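Side-chain contacts in methionyl-tRNA formyltransferase (Clostridium thermocellum, PDB 1ZGH), which probably transfers a formyl group from 10-formyltetrahydrofolate to the amino group of methionyl initiator tRNA: residues D213-L218 / P224-K229; H104-P109 / Q118-R123; T128-I133 / M161-I166. One frame throughout, in Å; residues are numbered along the deposited sequence.

Along the chain the contacts come in series: contact 2 closes before contact 3 opens, and contact 3 before contact 1. Contacts 2 and 3 belong to the formyl transferase part, with centres about 12 Å apart, and meet where the loop after strand 100-104 runs beside strand 127-134 of the six-stranded mixed sheet, probably hydrogen-bonded through Met105 O to Thr128 OG1 and Thr106 O to Ser131 OG. Contact 1 lies in the C-terminal part, centred about 18 Å from contact 2 and 23 Å from contact 3. Helix 116-122 packs on the 104-109 loop through Leu120 and on helix 208-217 through Ile121, with a probable Gln118 NE2 to Met217 O hydrogen bond. Packing and hydrogen bonds thus link the sheet to the C-terminal region.

Contact 1: residues D213-L218 / P224-K229; sequences DYIRML and PRAFIK
With CG beside the backbone N and anti to the carbonyl carbon (chi1 -61°), Leu218 lays its side chain against the backbone of Pro224 and Ala226; Arg225, bent at chi2 (-73°), doubles back so that its guanidinium approaches the backbone oxygen of Leu218. Leu218 CB lies 3.5 Å from Pro224 O, and its CD1 reaches to 3.9 Å from Ala226 CB. Ala226 CB fits closely against the helix, 3.6 Å from Tyr214 O and 3.7 Å from Ile215 CA, while Ile215 CG1 flanks it at 4.1 Å. A short side chain suits Ala226, because the backbones come close here.

The polar link runs through one water, which donates to Ile215 O at 2.7 Å and accepts from Ala226 N at 2.9 Å, tying the helix to the chain leading into strand 227-230. Arg225 NH1 stands 3.1 Å from Leu218 O and is hydrogen-bonded to Gly220 O in the intervening turn. Ile215 also packs on Phe237 and Ala240 of strand 233-243. Aliphatic packing thus sets the approach of the chain to the helix, while the water satisfies a helix carbonyl and the Ala226 N-H, and Arg225 is anchored on Gly220 O.

Contact 2: residues H104-P109 / Q118-R123; sequences HMTDLP and QNLIER
A methyl group set against a carbonyl oxygen marks this contact: Leu120 CD1 lies 3.4 Å from Met105 O, closer than any approach between the side chains. The oxygen has a polar partner as well, since Thr128 OG1 of strand 127-134 is hydrogen-bonded to it. Leu120 reaches the loop because its CG stands beside the backbone N, anti to the carbonyl carbon (chi1 -70°), which carries the branched end out from helix 116-122. The same CD1 meets Met105 CG, in the shaft of that selenomethionine, at 4.2 Å and Thr106 CG2 at 4.2 Å. One leucine methyl is thus shared by two successive loop residues.

Thr106 suits this place because its two branches do different work: CG2 joins the apolar packing, whereas OG1 is hydrogen-bonded to Phe110 O, and the backbone Thr106 O accepts from Ser131 OG. The loop follows strand 100-104 of the six-stranded mixed sheet and leads, by way of the short strand 112-113, into helix 116-122, so the contact packs the helix back on the loop that leads to it, within the formyl transferase fold. Asp107, the centre of an inverse gamma turn, turns the loop onward to the cis peptide before Pro109; its carboxylate forms a salt bridge with Lys147.

Four residues on from Asn119, Arg123 reaches back so that Asn119 O meets the edge of its guanidinium. Arg123 NH1 gives two hydrogen bonds, to Asn119 O at 2.9 Å and to Asn119 OD1 at 3.1 Å. The former runs at an N-H...O angle of 158°, with the donor above the carbonyl plane. Asparagine fits here because its amide works at both ends: OD1 takes the arginine while ND2 donates to Gln193 O. Phe192 of strand 191-192 touches Thr106, Asn119, Leu120 and Arg123.

Contact 3: residues T128-I133 / M161-I166; sequences TKISAI and MRASKI
Helix 156-178 packs here against the six-stranded mixed sheet of the formyl transferase fold, an alpha/beta layer contact in which one isoleucine of strand 127-134 bridges to the helix. The delta methyl of Ile130 does all the touching on the strand side. Ile130 CD1 lies 3.9 Å from Ala163 CB and at the same distance from Ala163 CA, then 4.0 Å from Ile166 CG2. The two helix residues are three positions apart and so lie about one turn from each other, which lets a single methyl rest against both.

Ile130 extends that far because CD1 is anti to CA (chi2 173°), which holds the methyl clear of the strand backbone. Ala163, whose small side chain lets the strand residue approach the helix backbone, complements this long reach. Ile166 turns CG2, anti to its backbone N, toward the same methyl. The match is wholly aliphatic.

On the sheet, Ile130 also packs on Phe103 of the adjoining antiparallel strand 100-104, and its backbone is hydrogen-bonded to that of Arg148 in the outermost strand 144-151. Farther along the helix, Met171 touches Ile130, Ala132 and Ile166, continuing this apolar layer between helix 156-178 and strand 127-134.

Contact 1: residues D213-L218 / P224-K229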
ATOM      1  N   ASP A 213      12.146   1.921  14.313  1.00 26.75           N
ATOM      2  CA  ASP A 213      11.323   1.220  13.300  1.00 26.79           C
ATOM      3  C   ASP A 213       9.872   1.491  13.533  1.00 25.72           C
ATOM      4  O   ASP A 213       9.173   1.812  12.591  1.00 25.35           O
ATOM      5  CB  ASP A 213      11.617  -0.280  13.261  1.00 26.65           C
ATOM      6  CG  ASP A 213      12.952  -0.591  12.625  1.00 27.36           C
ATOM      7  OD1 ASP A 213      13.461   0.276  11.898  1.00 27.72           O
ATOM      8  OD2 ASP A 213      13.504  -1.682  12.863  1.00 26.46           O
ATOM      9  N   TYR A 214       9.413   1.358  14.787  1.00 27.09           N
ATOM     10  CA  TYR A 214       7.989   1.652  15.134  1.00 27.95           C
ATOM     11  C   TYR A 214       7.550   3.082  14.778  1.00 27.86           C
ATOM     12  O   TYR A 214       6.522   3.294  14.161  1.00 27.37           O
ATOM     13  CB  TYR A 214       7.683   1.349  16.614  1.00 28.67           C
ATOM     14  CG  TYR A 214       7.045  -0.005  16.805  1.00 28.97           C
ATOM     15  CD1 TYR A 214       7.738  -1.171  16.476  1.00 28.25           C
ATOM     16  CD2 TYR A 214       5.750  -0.122  17.325  1.00 30.32           C
ATOM     17  CE1 TYR A 214       7.138  -2.426  16.627  1.00 31.26           C
ATOM     18  CE2 TYR A 214       5.139  -1.377  17.491  1.00 29.94           C
ATOM     19  CZ  TYR A 214       5.841  -2.511  17.134  1.00 30.45           C
ATOM     20  OH  TYR A 214       5.289  -3.745  17.329  1.00 32.22           O
ATOM     21  N   ILE A 215       8.349   4.076  15.172  1.00 28.01           N
ATOM     22  CA  ILE A 215       8.037   5.450  14.852  1.00 27.77           C
ATOM     23  C   ILE A 215       7.987   5.693  13.332  1.00 28.52           C
ATOM     24  O   ILE A 215       6.980   6.223  12.819  1.00 28.72           O
ATOM     25  CB  ILE A 215       9.012   6.453  15.502  1.00 27.52           C
ATOM     26  CG1 ILE A 215       8.980   6.309  17.034  1.00 27.07           C
ATOM     27  CG2 ILE A 215       8.641   7.894  15.038  1.00 28.25           C
ATOM     28  CD1 ILE A 215      10.066   7.109  17.715  1.00 27.56           C
ATOM     29  N   ARG A 216       9.030   5.284  12.610  1.00 27.28           N
ATOM     30  CA  ARG A 216       9.059   5.536  11.169  1.00 27.44           C
ATOM     31  C   ARG A 216       7.966   4.777  10.377  1.00 26.14           C
ATOM     32  O   ARG A 216       7.429   5.331   9.432  1.00 25.23           O
ATOM     33  CB  ARG A 216      10.415   5.235  10.559  1.00 26.57           C
ATOM     34  CG  ARG A 216      10.722   3.752  10.301  1.00 27.92           C
ATOM     35  CD  ARG A 216      12.194   3.622  10.019  1.00 28.08           C
ATOM     36  NE  ARG A 216      12.652   2.239   9.928  1.00 27.57           N
ATOM     37  CZ  ARG A 216      12.615   1.490   8.833  1.00 24.95           C
ATOM     38  NH1 ARG A 216      12.155   1.954   7.668  1.00 23.40           N
ATOM     39  NH2 ARG A 216      13.095   0.277   8.891  1.00 25.18           N
HETATM   40  N   MSE A 217       7.664   3.544  10.787  1.00 26.01           N
HETATM   41  CA  MSE A 217       6.753   2.663  10.044  1.00 28.05           C
HETATM   42  C   MSE A 217       5.302   3.120  10.202  1.00 27.76           C
HETATM   43  O   MSE A 217       4.472   2.759   9.387  1.00 25.62           O
HETATM   44  CB  MSE A 217       6.889   1.198  10.436  1.00 27.89           C
HETATM   45  CG  MSE A 217       6.108   0.774  11.693  1.00 28.50           C
HETATM   46 SE   MSE A 217       6.544  -1.038  12.257  1.00 37.50          SE
HETATM   47  CE  MSE A 217       5.009  -1.298  13.588  1.00 31.59           C
ATOM     48  N   LEU A 218       5.030   3.921  11.239  1.00 27.94           N
ATOM     49  CA  LEU A 218       3.725   4.542  11.469  1.00 28.40           C
ATOM     50  C   LEU A 218       3.596   6.041  11.145  1.00 29.25           C
ATOM     51  O   LEU A 218       2.533   6.645  11.395  1.00 30.59           O
ATOM     52  CB  LEU A 218       3.298   4.253  12.913  1.00 29.43           C
ATOM     53  CG  LEU A 218       3.162   2.758  13.204  1.00 27.33           C
ATOM     54  CD1 LEU A 218       3.228   2.460  14.699  1.00 28.86           C
ATOM     55  CD2 LEU A 218       1.930   2.181  12.590  1.00 29.89           C
ATOM     56  N   PRO A 224      -1.939   5.637  12.402  1.00 32.50           N
ATOM     57  CA  PRO A 224      -1.905   5.923  13.853  1.00 31.52           C
ATOM     58  C   PRO A 224      -0.475   5.902  14.353  1.00 30.09           C
ATOM     59  O   PRO A 224       0.155   4.831  14.406  1.00 29.68           O
ATOM     60  CB  PRO A 224      -2.683   4.754  14.485  1.00 30.31           C
ATOM     61  CG  PRO A 224      -2.521   3.613  13.518  1.00 32.43           C
ATOM     62  CD  PRO A 224      -2.362   4.244  12.131  1.00 32.59           C
ATOM     63  N   ARG A 225       0.039   7.068  14.726  1.00 28.89           N
ATOM     64  CA  ARG A 225       1.443   7.177  15.125  1.00 28.37           C
ATOM     65  C   ARG A 225       1.836   6.257  16.276  1.00 26.49           C
ATOM     66  O   ARG A 225       1.047   5.988  17.173  1.00 25.21           O
ATOM     67  CB  ARG A 225       1.772   8.614  15.536  1.00 28.88           C
ATOM     68  CG  ARG A 225       1.693   9.636  14.408  1.00 33.14           C
ATOM     69  CD  ARG A 225       2.794   9.557  13.419  1.00 41.05           C
ATOM     70  NE  ARG A 225       2.618  10.599  12.387  1.00 46.05           N
ATOM     71  CZ  ARG A 225       1.789  10.474  11.351  1.00 47.26           C
ATOM     72  NH1 ARG A 225       1.065   9.358  11.215  1.00 43.05           N
ATOM     73  NH2 ARG A 225       1.682  11.458  10.462  1.00 47.07           N
ATOM     74  N   ALA A 226       3.114   5.905  16.305  1.00 26.92           N
ATOM     75  CA  ALA A 226       3.691   5.161  17.393  1.00 27.25           C
ATOM     76  C   ALA A 226       3.524   5.982  18.680  1.00 27.42           C
ATOM     77  O   ALA A 226       3.724   7.187  18.687  1.00 27.30           O
ATOM     78  CB  ALA A 226       5.165   4.862  17.147  1.00 27.18           C
ATOM     79  N   PHE A 227       3.188   5.312  19.753  1.00 26.50           N
ATOM     80  CA  PHE A 227       2.910   6.012  21.007  1.00 26.53           C
ATOM     81  C   PHE A 227       3.311   5.253  22.271  1.00 27.10           C
ATOM     82  O   PHE A 227       3.489   4.025  22.252  1.00 24.91           O
ATOM     83  CB  PHE A 227       1.429   6.424  21.049  1.00 27.21           C
ATOM     84  CG  PHE A 227       0.490   5.330  21.359  1.00 27.13           C
ATOM     85  CD1 PHE A 227       0.117   5.094  22.679  1.00 28.81           C
ATOM     86  CD2 PHE A 227      -0.043   4.532  20.351  1.00 27.71           C
ATOM     87  CE1 PHE A 227      -0.756   4.086  23.014  1.00 27.97           C
ATOM     88  CE2 PHE A 227      -0.952   3.505  20.671  1.00 28.75           C
ATOM     89  CZ  PHE A 227      -1.315   3.291  22.014  1.00 28.84           C
ATOM     90  N   ILE A 228       3.483   6.010  23.355  1.00 27.18           N
ATOM     91  CA  ILE A 228       3.434   5.478  24.704  1.00 29.11           C
ATOM     92  C   ILE A 228       2.333   6.174  25.540  1.00 28.96           C
ATOM     93  O   ILE A 228       1.844   7.270  25.178  1.00 27.12           O
ATOM     94  CB  ILE A 228       4.799   5.584  25.371  1.00 29.14           C
ATOM     95  CG1 ILE A 228       5.141   7.004  25.749  1.00 28.76           C
ATOM     96  CG2 ILE A 228       5.915   5.019  24.453  1.00 28.81           C
ATOM     97  CD1 ILE A 228       6.342   7.075  26.642  1.00 31.70           C
ATOM     98  N   LYS A 229       1.882   5.501  26.602  1.00 29.62           N
ATOM     99  CA  LYS A 229       0.965   6.089  27.600  1.00 30.76           C
ATOM    100  C   LYS A 229       1.798   6.625  28.799  1.00 31.36           C
ATOM    101  O   LYS A 229       2.818   6.041  29.141  1.00 31.46           O
ATOM    102  CB  LYS A 229      -0.075   5.057  28.062  1.00 31.79           C
ATOM    103  CG  LYS A 229      -0.825   4.358  26.930  1.00 33.39           C
ATOM    104  CD  LYS A 229      -1.855   3.360  27.449  1.00 34.05           C
ATOM    105  CE  LYS A 229      -2.624   2.643  26.334  1.00 36.78           C
ATOM    106  NZ  LYS A 229      -3.448   1.534  26.953  1.00 38.30           N
TER
HETATM  107  O   HOH W   1       4.854   7.130  14.296  1.00 15.94           O

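Contact 2: residues H104-P109 / Q118-R123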
ATOM      1  N   HIS A 104       0.583  -5.409  -4.334  1.00 29.01           N
ATOM      2  CA  HIS A 104       0.771  -5.835  -2.945  1.00 28.60           C
ATOM      3  C   HIS A 104       2.268  -5.939  -2.656  1.00 29.26           C
ATOM      4  O   HIS A 104       2.997  -6.596  -3.386  1.00 26.76           O
ATOM      5  CB  HIS A 104       0.020  -7.133  -2.695  1.00 28.27           C
ATOM      6  CG  HIS A 104       0.211  -7.699  -1.329  1.00 26.17           C
ATOM      7  ND1 HIS A 104      -0.511  -7.279  -0.237  1.00 26.09           N
ATOM      8  CD2 HIS A 104       1.054  -8.660  -0.878  1.00 25.46           C
ATOM      9  CE1 HIS A 104      -0.132  -7.963   0.829  1.00 26.89           C
ATOM     10  NE2 HIS A 104       0.809  -8.819   0.464  1.00 26.85           N
HETATM   11  N   MSE A 105       2.736  -5.237  -1.622  1.00 29.77           N
HETATM   12  CA  MSE A 105       4.187  -5.029  -1.460  1.00 32.80           C
HETATM   13  C   MSE A 105       4.930  -6.157  -0.767  1.00 29.94           C
HETATM   14  O   MSE A 105       5.872  -5.925  -0.010  1.00 29.24           O
HETATM   15  CB  MSE A 105       4.482  -3.681  -0.781  1.00 32.24           C
HETATM   16  CG  MSE A 105       4.053  -3.543   0.636  1.00 36.07           C
HETATM   17 SE   MSE A 105       5.077  -1.990   1.451  1.00 46.81          SE
HETATM   18  CE  MSE A 105       4.497  -0.603   0.285  1.00 40.04           C
ATOM     19  N   THR A 106       4.532  -7.393  -1.036  1.00 29.26           N
ATOM     20  CA  THR A 106       5.311  -8.534  -0.591  1.00 29.14           C
ATOM     21  C   THR A 106       5.655  -9.446  -1.779  1.00 28.93           C
ATOM     22  O   THR A 106       5.042  -9.377  -2.871  1.00 28.10           O
ATOM     23  CB  THR A 106       4.599  -9.344   0.497  1.00 29.17           C
ATOM     24  OG1 THR A 106       3.488 -10.061  -0.077  1.00 30.20           O
ATOM     25  CG2 THR A 106       4.117  -8.433   1.617  1.00 29.16           C
ATOM     26  N   ASP A 107       6.659 -10.274  -1.533  1.00 28.02           N
ATOM     27  CA  ASP A 107       7.138 -11.257  -2.477  1.00 28.70           C
ATOM     28  C   ASP A 107       6.233 -12.521  -2.391  1.00 27.81           C
ATOM     29  O   ASP A 107       6.613 -13.564  -1.846  1.00 28.50           O
ATOM     30  CB  ASP A 107       8.628 -11.535  -2.158  1.00 29.31           C
ATOM     31  CG  ASP A 107       9.347 -12.312  -3.279  1.00 31.90           C
ATOM     32  OD1 ASP A 107       8.703 -12.646  -4.291  1.00 32.87           O
ATOM     33  OD2 ASP A 107      10.566 -12.587  -3.136  1.00 35.42           O
ATOM     34  N   LEU A 108       5.028 -12.407  -2.944  1.00 27.67           N
ATOM     35  CA  LEU A 108       3.977 -13.431  -2.787  1.00 27.60           C
ATOM     36  C   LEU A 108       4.417 -14.785  -3.338  1.00 27.64           C
ATOM     37  O   LEU A 108       5.109 -14.818  -4.361  1.00 27.44           O
ATOM     38  CB  LEU A 108       2.685 -12.978  -3.482  1.00 27.22           C
ATOM     39  CG  LEU A 108       1.919 -11.867  -2.761  1.00 26.69           C
ATOM     40  CD1 LEU A 108       0.872 -11.252  -3.696  1.00 28.13           C
ATOM     41  CD2 LEU A 108       1.269 -12.394  -1.516  1.00 26.73           C
ATOM     42  N   PRO A 109       4.000 -15.912  -2.689  1.00 27.52           N
ATOM     43  CA  PRO A 109       3.026 -16.081  -1.591  1.00 27.39           C
ATOM     44  C   PRO A 109       3.508 -15.755  -0.163  1.00 27.58           C
ATOM     45  O   PRO A 109       2.729 -15.898   0.788  1.00 27.07           O
ATOM     46  CB  PRO A 109       2.650 -17.564  -1.695  1.00 27.71           C
ATOM     47  CG  PRO A 109       3.926 -18.218  -2.167  1.00 28.04           C
ATOM     48  CD  PRO A 109       4.550 -17.209  -3.125  1.00 27.76           C
ATOM     49  N   GLN A 118       4.166  -2.472   7.837  1.00 26.05           N
ATOM     50  CA  GLN A 118       4.437  -2.649   9.244  1.00 27.26           C
ATOM     51  C   GLN A 118       4.806  -4.098   9.541  1.00 28.01           C
ATOM     52  O   GLN A 118       5.746  -4.354  10.291  1.00 27.55           O
ATOM     53  CB  GLN A 118       3.240  -2.193  10.107  1.00 27.40           C
ATOM     54  CG  GLN A 118       2.904  -0.708  10.010  1.00 29.62           C
ATOM     55  CD  GLN A 118       2.166  -0.300   8.738  1.00 31.09           C
ATOM     56  OE1 GLN A 118       1.478  -1.120   8.143  1.00 32.60           O
ATOM     57  NE2 GLN A 118       2.323   0.976   8.301  1.00 29.91           N
ATOM     58  N   ASN A 119       4.128  -5.047   8.901  1.00 27.32           N
ATOM     59  CA  ASN A 119       4.486  -6.457   9.072  1.00 27.36           C
ATOM     60  C   ASN A 119       5.910  -6.783   8.553  1.00 27.24           C
ATOM     61  O   ASN A 119       6.647  -7.561   9.180  1.00 25.07           O
ATOM     62  CB  ASN A 119       3.446  -7.345   8.426  1.00 27.35           C
ATOM     63  CG  ASN A 119       2.292  -7.669   9.365  1.00 28.90           C
ATOM     64  OD1 ASN A 119       2.501  -8.273  10.442  1.00 32.39           O
ATOM     65  ND2 ASN A 119       1.081  -7.289   8.973  1.00 27.10           N
ATOM     66  N   LEU A 120       6.318  -6.130   7.455  1.00 26.25           N
ATOM     67  CA  LEU A 120       7.677  -6.309   6.899  1.00 26.85           C
ATOM     68  C   LEU A 120       8.770  -5.677   7.791  1.00 27.10           C
ATOM     69  O   LEU A 120       9.789  -6.302   8.055  1.00 26.75           O
ATOM     70  CB  LEU A 120       7.760  -5.697   5.495  1.00 26.28           C
ATOM     71  CG  LEU A 120       6.962  -6.460   4.423  1.00 26.94           C
ATOM     72  CD1 LEU A 120       6.749  -5.531   3.205  1.00 26.30           C
ATOM     73  CD2 LEU A 120       7.666  -7.750   4.037  1.00 28.06           C
ATOM     74  N   ILE A 121       8.543  -4.428   8.213  1.00 27.80           N
ATOM     75  CA  ILE A 121       9.489  -3.692   9.059  1.00 28.66           C
ATOM     76  C   ILE A 121       9.625  -4.333  10.441  1.00 29.59           C
ATOM     77  O   ILE A 121      10.757  -4.548  10.879  1.00 30.00           O
ATOM     78  CB  ILE A 121       9.194  -2.192   9.136  1.00 28.62           C
ATOM     79  CG1 ILE A 121       9.425  -1.565   7.760  1.00 28.04           C
ATOM     80  CG2 ILE A 121      10.129  -1.472  10.202  1.00 29.00           C
ATOM     81  CD1 ILE A 121       9.087  -0.077   7.681  1.00 29.40           C
ATOM     82  N   GLU A 122       8.519  -4.735  11.078  1.00 30.39           N
ATOM     83  CA  GLU A 122       8.602  -5.623  12.282  1.00 31.23           C
ATOM     84  C   GLU A 122       9.482  -6.838  12.118  1.00 30.83           C
ATOM     85  O   GLU A 122      10.125  -7.303  13.079  1.00 32.26           O
ATOM     86  CB  GLU A 122       7.223  -6.141  12.667  1.00 30.94           C
ATOM     87  CG  GLU A 122       6.380  -5.151  13.396  1.00 35.21           C
ATOM     88  CD  GLU A 122       5.103  -5.805  13.905  1.00 36.82           C
ATOM     89  OE1 GLU A 122       5.192  -6.798  14.685  1.00 43.10           O
ATOM     90  OE2 GLU A 122       4.019  -5.353  13.487  1.00 46.94           O
ATOM     91  N   ARG A 123       9.446  -7.453  10.946  1.00 29.62           N
ATOM     92  CA  ARG A 123      10.247  -8.625  10.704  1.00 29.84           C
ATOM     93  C   ARG A 123      11.717  -8.280  10.359  1.00 30.04           C
ATOM     94  O   ARG A 123      12.454  -9.157   9.982  1.00 31.15           O
ATOM     95  CB  ARG A 123       9.606  -9.508   9.645  1.00 28.69           C
ATOM     96  CG  ARG A 123       8.333 -10.205  10.154  1.00 28.57           C
ATOM     97  CD  ARG A 123       7.524 -10.839   9.054  1.00 29.77           C
ATOM     98  NE  ARG A 123       6.395 -11.609   9.578  1.00 30.88           N
ATOM     99  CZ  ARG A 123       5.322 -11.080  10.163  1.00 30.05           C
ATOM    100  NH1 ARG A 123       5.183  -9.773  10.285  1.00 28.20           N
ATOM    101  NH2 ARG A 123       4.356 -11.871  10.606  1.00 31.94           N
TER

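Contact 3: residues T128-I133 / M161-I166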
ATOM      1  N   THR A 128      11.812  -5.648  -0.269  1.00 25.82           N
ATOM      2  CA  THR A 128      10.674  -6.507  -0.598  1.00 25.71           C
ATOM      3  C   THR A 128      10.448  -6.458  -2.115  1.00 26.13           C
ATOM      4  O   THR A 128      11.276  -5.910  -2.852  1.00 26.79           O
ATOM      5  CB  THR A 128       9.404  -6.070   0.205  1.00 25.16           C
ATOM      6  OG1 THR A 128       8.346  -7.014   0.024  1.00 24.27           O
ATOM      7  CG2 THR A 128       8.917  -4.673  -0.172  1.00 26.36           C
ATOM      8  N   LYS A 129       9.345  -7.026  -2.580  1.00 26.55           N
ATOM      9  CA  LYS A 129       8.919  -6.854  -3.964  1.00 26.96           C
ATOM     10  C   LYS A 129       7.488  -6.332  -3.958  1.00 26.66           C
ATOM     11  O   LYS A 129       6.726  -6.594  -3.031  1.00 26.34           O
ATOM     12  CB  LYS A 129       9.025  -8.166  -4.743  1.00 27.74           C
ATOM     13  CG  LYS A 129      10.467  -8.597  -5.037  1.00 28.48           C
ATOM     14  CD  LYS A 129      10.525  -9.595  -6.136  1.00 29.72           C
ATOM     15  CE  LYS A 129      11.875 -10.333  -6.204  1.00 32.99           C
ATOM     16  NZ  LYS A 129      13.009  -9.376  -6.195  1.00 35.99           N
ATOM     17  N   ILE A 130       7.148  -5.545  -4.967  1.00 26.52           N
ATOM     18  CA  ILE A 130       5.773  -5.177  -5.238  1.00 26.45           C
ATOM     19  C   ILE A 130       5.259  -6.184  -6.271  1.00 27.14           C
ATOM     20  O   ILE A 130       5.856  -6.309  -7.339  1.00 27.43           O
ATOM     21  CB  ILE A 130       5.679  -3.732  -5.807  1.00 27.21           C
ATOM     22  CG1 ILE A 130       6.396  -2.748  -4.867  1.00 25.82           C
ATOM     23  CG2 ILE A 130       4.210  -3.326  -6.038  1.00 26.92           C
ATOM     24  CD1 ILE A 130       6.493  -1.326  -5.424  1.00 27.90           C
ATOM     25  N   SER A 131       4.209  -6.936  -5.920  1.00 26.62           N
ATOM     26  CA  SER A 131       3.568  -7.884  -6.802  1.00 26.50           C
ATOM     27  C   SER A 131       2.263  -7.306  -7.350  1.00 26.87           C
ATOM     28  O   SER A 131       1.353  -6.930  -6.587  1.00 27.27           O
ATOM     29  CB  SER A 131       3.253  -9.203  -6.083  1.00 26.94           C
ATOM     30  OG  SER A 131       4.373  -9.724  -5.424  1.00 25.37           O
ATOM     31  N   ALA A 132       2.173  -7.238  -8.677  1.00 26.39           N
ATOM     32  CA  ALA A 132       0.912  -6.911  -9.344  1.00 26.07           C
ATOM     33  C   ALA A 132       0.147  -8.224  -9.493  1.00 26.48           C
ATOM     34  O   ALA A 132       0.660  -9.182 -10.100  1.00 25.28           O
ATOM     35  CB  ALA A 132       1.169  -6.252 -10.679  1.00 25.32           C
ATOM     36  N   ILE A 133      -1.053  -8.280  -8.905  1.00 27.32           N
ATOM     37  CA  ILE A 133      -1.876  -9.493  -8.902  1.00 28.00           C
ATOM     38  C   ILE A 133      -3.314  -9.252  -9.322  1.00 27.92           C
ATOM     39  O   ILE A 133      -3.856  -8.164  -9.133  1.00 27.61           O
ATOM     40  CB  ILE A 133      -1.910 -10.164  -7.515  1.00 28.41           C
ATOM     41  CG1 ILE A 133      -2.680  -9.301  -6.506  1.00 29.02           C
ATOM     42  CG2 ILE A 133      -0.490 -10.425  -7.043  1.00 29.13           C
ATOM     43  CD1 ILE A 133      -2.819  -9.932  -5.139  1.00 30.86           C
HETATM   44  N   MSE A 161       5.475   6.534  -1.083  1.00 25.66           N
HETATM   45  CA  MSE A 161       5.732   7.367  -2.265  1.00 27.90           C
HETATM   46  C   MSE A 161       6.753   6.733  -3.228  1.00 26.17           C
HETATM   47  O   MSE A 161       6.635   6.848  -4.432  1.00 23.15           O
HETATM   48  CB  MSE A 161       6.162   8.795  -1.866  1.00 27.75           C
HETATM   49  CG  MSE A 161       5.057   9.523  -1.111  1.00 28.31           C
HETATM   50 SE   MSE A 161       5.610  11.375  -0.705  1.00 41.03          SE
HETATM   51  CE  MSE A 161       6.966  11.101   0.335  1.00 30.82           C
ATOM     52  N   ARG A 162       7.760   6.070  -2.678  1.00 25.55           N
ATOM     53  CA  ARG A 162       8.740   5.329  -3.467  1.00 25.54           C
ATOM     54  C   ARG A 162       8.048   4.181  -4.247  1.00 24.87           C
ATOM     55  O   ARG A 162       8.289   4.001  -5.445  1.00 24.69           O
ATOM     56  CB  ARG A 162       9.818   4.787  -2.506  1.00 26.43           C
ATOM     57  CG  ARG A 162      10.982   4.040  -3.134  1.00 25.93           C
ATOM     58  CD  ARG A 162      11.957   3.533  -2.008  1.00 25.67           C
ATOM     59  NE  ARG A 162      12.387   4.602  -1.105  1.00 25.48           N
ATOM     60  CZ  ARG A 162      12.562   4.507   0.205  1.00 27.74           C
ATOM     61  NH1 ARG A 162      12.418   3.345   0.820  1.00 27.82           N
ATOM     62  NH2 ARG A 162      12.929   5.589   0.905  1.00 27.56           N
ATOM     63  N   ALA A 163       7.151   3.464  -3.578  1.00 24.18           N
ATOM     64  CA  ALA A 163       6.391   2.383  -4.199  1.00 24.96           C
ATOM     65  C   ALA A 163       5.471   2.913  -5.297  1.00 25.09           C
ATOM     66  O   ALA A 163       5.391   2.340  -6.397  1.00 24.48           O
ATOM     67  CB  ALA A 163       5.591   1.673  -3.153  1.00 24.44           C
ATOM     68  N   SER A 164       4.783   4.012  -4.985  1.00 26.04           N
ATOM     69  CA  SER A 164       3.834   4.646  -5.903  1.00 26.44           C
ATOM     70  C   SER A 164       4.539   5.039  -7.197  1.00 26.75           C
ATOM     71  O   SER A 164       4.013   4.809  -8.306  1.00 26.09           O
ATOM     72  CB  SER A 164       3.169   5.857  -5.241  1.00 26.76           C
ATOM     73  OG  SER A 164       2.103   6.354  -6.037  1.00 26.70           O
ATOM     74  N   LYS A 165       5.738   5.612  -7.059  1.00 26.62           N
ATOM     75  CA  LYS A 165       6.533   5.983  -8.214  1.00 27.96           C
ATOM     76  C   LYS A 165       6.893   4.754  -9.083  1.00 27.37           C
ATOM     77  O   LYS A 165       6.815   4.823 -10.298  1.00 27.08           O
ATOM     78  CB  LYS A 165       7.756   6.792  -7.795  1.00 27.73           C
ATOM     79  CG  LYS A 165       8.640   7.275  -8.911  1.00 32.10           C
ATOM     80  CD  LYS A 165       9.637   8.400  -8.441  1.00 32.04           C
ATOM     81  CE  LYS A 165      10.780   8.604  -9.393  1.00 35.11           C
ATOM     82  NZ  LYS A 165      11.527   9.901  -9.127  1.00 38.86           N
ATOM     83  N   ILE A 166       7.250   3.634  -8.462  1.00 26.85           N
ATOM     84  CA  ILE A 166       7.507   2.386  -9.194  1.00 26.80           C
ATOM     85  C   ILE A 166       6.242   1.886  -9.904  1.00 26.42           C
ATOM     86  O   ILE A 166       6.299   1.448 -11.058  1.00 25.95           O
ATOM     87  CB  ILE A 166       8.095   1.289  -8.241  1.00 27.22           C
ATOM     88  CG1 ILE A 166       9.501   1.722  -7.799  1.00 28.42           C
ATOM     89  CG2 ILE A 166       8.112  -0.109  -8.930  1.00 27.67           C
ATOM     90  CD1 ILE A 166      10.163   0.892  -6.643  1.00 27.59           C
TER